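Side-chain contacts in protein yciO (Escherichia coli, PDB 1K7J), which is of unknown function but may bind double-stranded RNA: residues N11-Q14 with R15-N18; E45-N48 with A49-R52. All coordinates share one frame; numbering follows the deposited sequence.

Contact 1 of 2, residues N11-Q14 with R15-N18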
# COMPACT_ATOMS: atom_id res chain seq x y z
N ASN A 11 10.52 10.71 12.95
CA ASN A 11 11.77 10.02 13.21
C ASN A 11 11.43 8.69 13.89
O ASN A 11 11.59 8.53 15.10
CB ASN A 11 12.64 10.87 14.13
CG ASN A 11 14.04 10.31 14.30
OD1 ASN A 11 14.76 10.12 13.32
ND2 ASN A 11 14.43 10.05 15.54
N PRO A 12 10.97 7.71 13.10
CA PRO A 12 10.60 6.39 13.62
C PRO A 12 11.69 5.62 14.36
O PRO A 12 12.82 5.51 13.90
CB PRO A 12 10.10 5.65 12.37
CG PRO A 12 10.87 6.30 11.26
CD PRO A 12 10.83 7.76 11.63
N GLN A 13 11.32 5.11 15.53
CA GLN A 13 12.25 4.34 16.35
C GLN A 13 12.56 3.04 15.62
O GLN A 13 11.66 2.24 15.35
CB GLN A 13 11.65 4.04 17.73
CG GLN A 13 11.29 5.28 18.54
CD GLN A 13 9.83 5.69 18.40
OE1 GLN A 13 9.28 5.71 17.30
NE2 GLN A 13 9.20 6.02 19.53
N GLN A 14 13.83 2.82 15.31
CA GLN A 14 14.24 1.62 14.58
C GLN A 14 13.84 0.32 15.28
O GLN A 14 13.50 -0.67 14.63
CB GLN A 14 15.75 1.63 14.35
CG GLN A 14 16.20 0.67 13.26
CD GLN A 14 15.61 1.02 11.91
OE1 GLN A 14 15.70 2.16 11.45
NE2 GLN A 14 15.00 0.03 11.26
N ARG A 15 13.88 0.32 16.61
CA ARG A 15 13.53 -0.87 17.37
C ARG A 15 12.10 -1.33 17.09
O ARG A 15 11.84 -2.53 16.92
CB ARG A 15 13.69 -0.61 18.87
CG ARG A 15 13.28 -1.77 19.76
CD ARG A 15 13.41 -1.39 21.23
NE ARG A 15 12.50 -0.31 21.60
CZ ARG A 15 11.34 -0.49 22.24
NH1 ARG A 15 10.95 -1.71 22.58
NH2 ARG A 15 10.58 0.55 22.53
N LEU A 16 11.17 -0.38 17.04
CA LEU A 16 9.77 -0.71 16.79
C LEU A 16 9.54 -1.05 15.32
O LEU A 16 8.72 -1.91 14.99
CB LEU A 16 8.86 0.43 17.24
CG LEU A 16 8.93 0.69 18.75
CD1 LEU A 16 8.00 1.82 19.14
CD2 LEU A 16 8.56 -0.59 19.50
N ILE A 17 10.26 -0.38 14.43
CA ILE A 17 10.15 -0.66 13.00
C ILE A 17 10.60 -2.11 12.79
O ILE A 17 9.95 -2.88 12.09
CB ILE A 17 11.04 0.28 12.16
CG1 ILE A 17 10.47 1.70 12.17
CG2 ILE A 17 11.17 -0.24 10.73
CD1 ILE A 17 9.11 1.82 11.48
N ASN A 18 11.72 -2.47 13.40
CA ASN A 18 12.24 -3.83 13.26
C ASN A 18 11.27 -4.87 13.80
O ASN A 18 11.04 -5.90 13.17
CB ASN A 18 13.61 -3.96 13.95
CG ASN A 18 14.71 -3.24 13.20
OD1 ASN A 18 14.54 -2.84 12.05
ND2 ASN A 18 15.87 -3.08 13.85

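Contact 2 of 2, residues E45-N48 with A49-R52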
# COMPACT_ATOMS: atom_id res chain seq x y z
N GLU A 45 4.64 -13.23 0.11
CA GLU A 45 4.70 -14.69 0.07
C GLU A 45 3.63 -15.46 0.86
O GLU A 45 3.49 -16.67 0.68
CB GLU A 45 6.08 -15.16 0.55
CG GLU A 45 7.26 -14.63 -0.24
CD GLU A 45 7.74 -13.25 0.21
OE1 GLU A 45 7.15 -12.67 1.15
OE2 GLU A 45 8.71 -12.73 -0.38
N ASP A 46 2.88 -14.77 1.71
CA ASP A 46 1.87 -15.42 2.54
C ASP A 46 0.44 -15.34 2.01
O ASP A 46 -0.18 -14.28 2.05
CB ASP A 46 1.93 -14.84 3.95
CG ASP A 46 1.26 -15.72 4.98
OD1 ASP A 46 0.05 -15.98 4.86
OD2 ASP A 46 1.96 -16.16 5.92
N LYS A 47 -0.09 -16.47 1.55
CA LYS A 47 -1.44 -16.50 1.02
C LYS A 47 -2.51 -16.29 2.09
O LYS A 47 -3.53 -15.64 1.84
CB LYS A 47 -1.71 -17.82 0.29
CG LYS A 47 -3.13 -17.96 -0.21
CD LYS A 47 -3.35 -19.26 -0.97
CE LYS A 47 -4.82 -19.43 -1.33
NZ LYS A 47 -5.34 -18.28 -2.13
N ASN A 48 -2.30 -16.83 3.28
CA ASN A 48 -3.27 -16.67 4.36
C ASN A 48 -3.42 -15.20 4.76
O ASN A 48 -4.53 -14.73 5.01
CB ASN A 48 -2.88 -17.50 5.58
CG ASN A 48 -2.99 -18.99 5.33
OD1 ASN A 48 -3.98 -19.46 4.77
ND2 ASN A 48 -1.99 -19.74 5.75
N ALA A 49 -2.31 -14.48 4.82
CA ALA A 49 -2.35 -13.07 5.18
C ALA A 49 -3.07 -12.29 4.08
O ALA A 49 -3.84 -11.37 4.36
CB ALA A 49 -0.94 -12.52 5.38
N MSE A 50 -2.81 -12.66 2.83
CA MSE A 50 -3.46 -12.01 1.69
C MSE A 50 -4.97 -12.12 1.86
O MSE A 50 -5.70 -11.13 1.76
CB MSE A 50 -3.05 -12.69 0.38
CG MSE A 50 -3.90 -12.28 -0.82
SE MSE A 50 -3.85 -13.53 -2.29
CE MSE A 50 -5.11 -14.83 -1.60
N GLU A 51 -5.43 -13.34 2.11
CA GLU A 51 -6.85 -13.61 2.27
C GLU A 51 -7.46 -12.76 3.39
O GLU A 51 -8.55 -12.21 3.25
CB GLU A 51 -7.07 -15.09 2.56
CG GLU A 51 -8.53 -15.51 2.55
CD GLU A 51 -9.27 -15.06 1.30
OE1 GLU A 51 -8.70 -15.17 0.20
OE2 GLU A 51 -10.42 -14.59 1.43
N ARG A 52 -6.74 -12.65 4.51
CA ARG A 52 -7.22 -11.86 5.63
C ARG A 52 -7.40 -10.40 5.24
O ARG A 52 -8.37 -9.76 5.64
CB ARG A 52 -6.24 -11.97 6.81
CG ARG A 52 -6.24 -13.34 7.48
CD ARG A 52 -5.16 -13.42 8.54
NE ARG A 52 -5.36 -12.46 9.61
CZ ARG A 52 -4.43 -12.14 10.51
NH1 ARG A 52 -3.23 -12.70 10.45
NH2 ARG A 52 -4.70 -11.25 11.46
O HOH W 1 -7.45 -17.34 -0.65

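Contact 1 of 2, residues N11-Q14 with R15-N18
Gln14 and Asn18, one helical turn apart, join their side-chain amides by a hydrogen bond. Gln14 NE2 donates to Asn18 OD1 at 3.0 Å, and the bond is nearly straight. The acceptor lies in the amide plane of Gln14. Seen from Asn18, the donor comes from above the carbonyl plane. The two amide planes are 49° apart. Gln14 reaches its partner through a bend: CG stands opposite the backbone N (chi1 -162°), and a turn at chi2 then brings CD and NE2 round toward Asn18. Asn18 CG sits beside its own backbone N (chi1 -72°), which places Asn18 CG 3.2 Å from Gln14 O.

This is the first turn of helix 14-25, with Gln13 as the N-cap residue. Gln13 O takes the helical bond from Ile17 N at 3.1 Å and a weak one from Leu16 N. Gln13 OE1 accepts from His8 N, which fixes the end of that side chain.

The apolar contact is between Ile17 CG1 and Pro12 CB, at 4.0 Å. The methyl Ile17 CG2 lies beside the Gln14 amide, 3.9 Å from Gln14 NE2. Pro12 and Ile17 both also rest on helix 127-136, and Ile7 lies against both of them.

Contact 2 of 2, residues E45-N48 with A49-R52
Asp46 caps the start of helix 47-57 by accepting from Ala49 N. Asp46 OD1 lies 2.8 Å from Ala49 N, with an N-H...O angle of 159°. The N-H meets the carboxylate from above its plane, 38° out of it. The torsion chi1 of -162° sets CG opposite the backbone N of Asp46 and brings OD1 to the N-H of Ala49. Asp46 OD1 also touches Ala49 CB at 3.6 Å. This is a side-chain N-cap. The negative group at the helix start should interact favourably with the helix dipole.

Behind the cap, Met50 N bonds to Asp46 O at 3.2 Å, and Glu51 N and Arg52 N continue the helical pattern to Lys47 O and Asn48 O. Lys47 runs extended and turns only at its last torsion. Lys47 NZ ends 3.5 Å from CE of Met50, a selenomethionine. A water links Lys47 to Glu51: it accepts from Lys47 NZ at 2.7 Å and donates to Glu51 OE1 at 2.6 Å. Lys47 NZ and Glu51 OE1 themselves stay 5.1 Å apart, and the water bridges them.

Further out, Arg52 makes a salt bridge to Asp169 and donates to Gln167 O. Met50 packs on the loop residues Phe65, Arg110 and Leu111, while Arg52 joins helix 47-57, which follows strand 37-43, to the chain between helix 157-164 and strand 170-173.

In the fold
From the N terminus, the chain forms edge strand 3-6 and then turns through a loop into helix 14-25, where contact 1 spans the start of the helix. Strands 30-34 and 37-43 follow, and contact 2 comes at the next helix start, 47-57. Each contact spans about one helical turn, so neither closes a long loop. The two stand in series and neither nest nor cross. The centres of contact 1 and contact 2 are about 25 Å apart, and the two do not touch. At contact 1, Pro12 and Ile17 touch helix 127-136. Contact 2 sits where its helix meets the chain leading into strand 170-173, which lies between strands 3-6 and 30-34 in the sheet.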